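PDB 2PYL: DNA polymerase from Bacillus phage phi29, which replicates the viral genome by protein-primed, highly processive strand-displacement synthesis and proofreads it with a 3'-5' exonuclease. Local coordinates for residues T92-M97 with T400-Y405. The protein carries 2 engineered substitutions. Sequence-based numbering, arbitrary orientation.
Sequences TIISRM and TGKVPY. With nucleotides of chain B.
Ile94 and Lys402 meet almost at a right angle: CG2 of Ile94 rests 4.0 Å from CD of Lys402, on the flank of an extended aliphatic chain. With CG beside its own backbone N (chi1 -63°), that chain runs on along the 92-97 backbone, its CD 3.4 Å from the carbonyl O of Ser95 and its CE next to the O of Arg96. Beside this crossing a fairly straight bond, 2.9 Å from Lys402 N to Ile94 O, ties the backbones. Arg96 and Thr400 lie side by side and point the same way; CB of Arg96 lies 3.4 Å from the backbone carbonyl O of Thr400, while NH1 approaches Thr400 CB obliquely. The short strands 92-94 and 402-405 run at 119° to each other, and a water bridges them, accepting from Ile94 N, donating to Lys402 O (2.6 Å) and bonding Thr92 OG1. Such contacts illustrate how regions some 300 residues apart can be joined without a continuous sheet: the exonuclease strand 89-94 meets TPR2, an insertion of the polymerization domain. Ile93 turns away, its CG2 against the cytosine of DC2 of chain B, consistent with its role in template-primer binding. Strand 100-109 pairs with 89-94 and strand 412-416 with 402-406, while Ile71 of helix 63-76 packs on Thr92 and Pro404.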
loop_
_atom_site.group_PDB
_atom_site.type_symbol
_atom_site.label_atom_id
_atom_site.label_comp_id
_atom_site.label_asym_id
_atom_site.label_seq_id
_atom_site.Cartn_x
_atom_site.Cartn_y
_atom_site.Cartn_z
ATOM N N THR C 92 3.569 -9.206 20.109
ATOM C CA THR C 92 3.726 -8.958 18.679
ATOM C C THR C 92 2.792 -7.848 18.242
ATOM O O THR C 92 1.752 -7.652 18.856
ATOM C CB THR C 92 3.386 -10.193 17.838
ATOM O OG1 THR C 92 2.044 -10.597 18.121
ATOM C CG2 THR C 92 4.372 -11.343 18.111
ATOM N N ILE C 93 3.192 -7.104 17.210
ATOM C CA ILE C 93 2.242 -6.332 16.416
ATOM C C ILE C 93 2.185 -6.978 15.030
ATOM O O ILE C 93 3.043 -6.737 14.184
ATOM C CB ILE C 93 2.579 -4.824 16.301
ATOM C CG1 ILE C 93 2.592 -4.141 17.670
ATOM C CG2 ILE C 93 1.529 -4.103 15.459
ATOM C CD1 ILE C 93 3.096 -2.675 17.599
ATOM N N ILE C 94 1.185 -7.837 14.847
ATOM C CA ILE C 94 0.852 -8.455 13.570
ATOM C C ILE C 94 -0.589 -8.051 13.260
ATOM O O ILE C 94 -1.513 -8.352 14.026
ATOM C CB ILE C 94 0.942 -10.004 13.610
ATOM C CG1 ILE C 94 2.353 -10.475 13.979
ATOM C CG2 ILE C 94 0.506 -10.615 12.278
ATOM C CD1 ILE C 94 2.433 -11.967 14.233
ATOM N N SER C 95 -0.775 -7.361 12.141
ATOM C CA SER C 95 -2.077 -6.856 11.784
ATOM C C SER C 95 -3.006 -7.972 11.273
ATOM O O SER C 95 -2.602 -9.102 11.017
ATOM C CB SER C 95 -1.963 -5.697 10.778
ATOM O OG SER C 95 -1.833 -6.159 9.448
ATOM N N ARG C 96 -4.265 -7.605 11.134
ATOM C CA ARG C 96 -5.336 -8.511 10.763
ATOM C C ARG C 96 -5.280 -8.941 9.297
ATOM O O ARG C 96 -5.566 -10.080 8.976
ATOM C CB ARG C 96 -6.661 -7.795 11.020
ATOM C CG ARG C 96 -7.852 -8.682 11.245
ATOM C CD ARG C 96 -9.081 -7.805 11.428
ATOM N NE ARG C 96 -10.281 -8.562 11.807
ATOM C CZ ARG C 96 -11.289 -8.075 12.536
ATOM N NH1 ARG C 96 -11.265 -6.825 13.003
ATOM N NH2 ARG C 96 -12.335 -8.845 12.813
ATOM N N MET C 97 -4.925 -8.010 8.419
ATOM C CA MET C 97 -4.255 -8.346 7.119
ATOM C C MET C 97 -2.904 -9.048 7.088
ATOM O O MET C 97 -2.456 -9.431 6.002
ATOM C CB MET C 97 -4.173 -7.083 6.243
ATOM C CG MET C 97 -5.154 -7.087 5.066
ATOM S SD MET C 97 -6.896 -7.251 5.520
ATOM C CE MET C 97 -7.153 -9.030 5.577
ATOM N N THR C 400 -7.154 -4.306 15.970
ATOM C CA THR C 400 -7.201 -5.732 16.318
ATOM C C THR C 400 -6.315 -6.523 15.366
ATOM O O THR C 400 -6.485 -6.442 14.157
ATOM C CB THR C 400 -8.633 -6.300 16.193
ATOM O OG1 THR C 400 -9.539 -5.491 16.945
ATOM C CG2 THR C 400 -8.705 -7.728 16.696
ATOM N N GLY C 401 -5.374 -7.283 15.914
ATOM C CA GLY C 401 -4.448 -8.065 15.102
ATOM C C GLY C 401 -4.532 -9.569 15.306
ATOM O O GLY C 401 -5.544 -10.097 15.783
ATOM N N LYS C 402 -3.461 -10.252 14.913
ATOM C CA LYS C 402 -3.360 -11.701 15.010
ATOM C C LYS C 402 -2.427 -12.113 16.146
ATOM O O LYS C 402 -1.387 -11.490 16.356
ATOM C CB LYS C 402 -2.813 -12.289 13.714
ATOM C CG LYS C 402 -3.666 -12.081 12.481
ATOM C CD LYS C 402 -2.857 -12.462 11.236
ATOM C CE LYS C 402 -3.736 -12.840 10.054
ATOM N NZ LYS C 402 -2.919 -13.459 8.977
ATOM N N VAL C 403 -2.804 -13.186 16.848
ATOM C CA VAL C 403 -2.016 -13.765 17.933
ATOM C C VAL C 403 -1.446 -15.111 17.446
ATOM O O VAL C 403 -2.189 -15.995 17.027
ATOM C CB VAL C 403 -2.884 -13.926 19.202
ATOM C CG1 VAL C 403 -2.162 -14.722 20.311
ATOM C CG2 VAL C 403 -3.315 -12.557 19.710
ATOM N N PRO C 404 -0.108 -15.244 17.443
ATOM C CA PRO C 404 0.487 -16.514 17.065
ATOM C C PRO C 404 0.357 -17.575 18.163
ATOM O O PRO C 404 0.388 -17.253 19.353
ATOM C CB PRO C 404 1.960 -16.161 16.834
ATOM C CG PRO C 404 2.200 -14.937 17.589
ATOM C CD PRO C 404 0.905 -14.221 17.756
ATOM N N TYR C 405 0.207 -18.825 17.745
ATOM C CA TYR C 405 0.258 -19.962 18.664
ATOM C C TYR C 405 0.888 -21.147 17.932
ATOM O O TYR C 405 0.938 -21.166 16.706
ATOM C CB TYR C 405 -1.143 -20.320 19.202
ATOM C CG TYR C 405 -2.068 -20.946 18.176
ATOM C CD1 TYR C 405 -2.287 -22.315 18.151
ATOM C CD2 TYR C 405 -2.722 -20.160 17.227
ATOM C CE1 TYR C 405 -3.130 -22.894 17.200
ATOM C CE2 TYR C 405 -3.558 -20.717 16.277
ATOM C CZ TYR C 405 -3.764 -22.087 16.269
ATOM O OH TYR C 405 -4.606 -22.637 15.329
ATOM P P DC B 2 2.931 4.239 15.067
ATOM O OP1 DC B 2 4.084 5.140 14.844
ATOM O OP2 DC B 2 1.560 4.785 15.034
ATOM O "O5'" DC B 2 3.093 3.046 14.056
ATOM C "C5'" DC B 2 1.935 2.672 13.465
ATOM C "C4'" DC B 2 2.115 1.407 12.678
ATOM O "O4'" DC B 2 1.987 0.267 13.556
ATOM C "C3'" DC B 2 1.006 1.345 11.646
ATOM O "O3'" DC B 2 1.587 1.097 10.416
ATOM C "C2'" DC B 2 0.050 0.267 12.126
ATOM C "C1'" DC B 2 0.841 -0.483 13.186
ATOM N N1 DC B 2 0.069 -0.783 14.414
ATOM C C2 DC B 2 -0.775 -1.903 14.427
ATOM O O2 DC B 2 -0.866 -2.587 13.402
ATOM N N3 DC B 2 -1.470 -2.195 15.564
ATOM C C4 DC B 2 -1.334 -1.411 16.646
ATOM N N4 DC B 2 -2.024 -1.723 17.745
ATOM C C5 DC B 2 -0.483 -0.261 16.644
ATOM C C6 DC B 2 0.193 0.012 15.520
HETATM O O HOH W 1 -0.059 -9.442 17.310
HETATM O O HOH W 2 -5.023 -4.604 12.399
#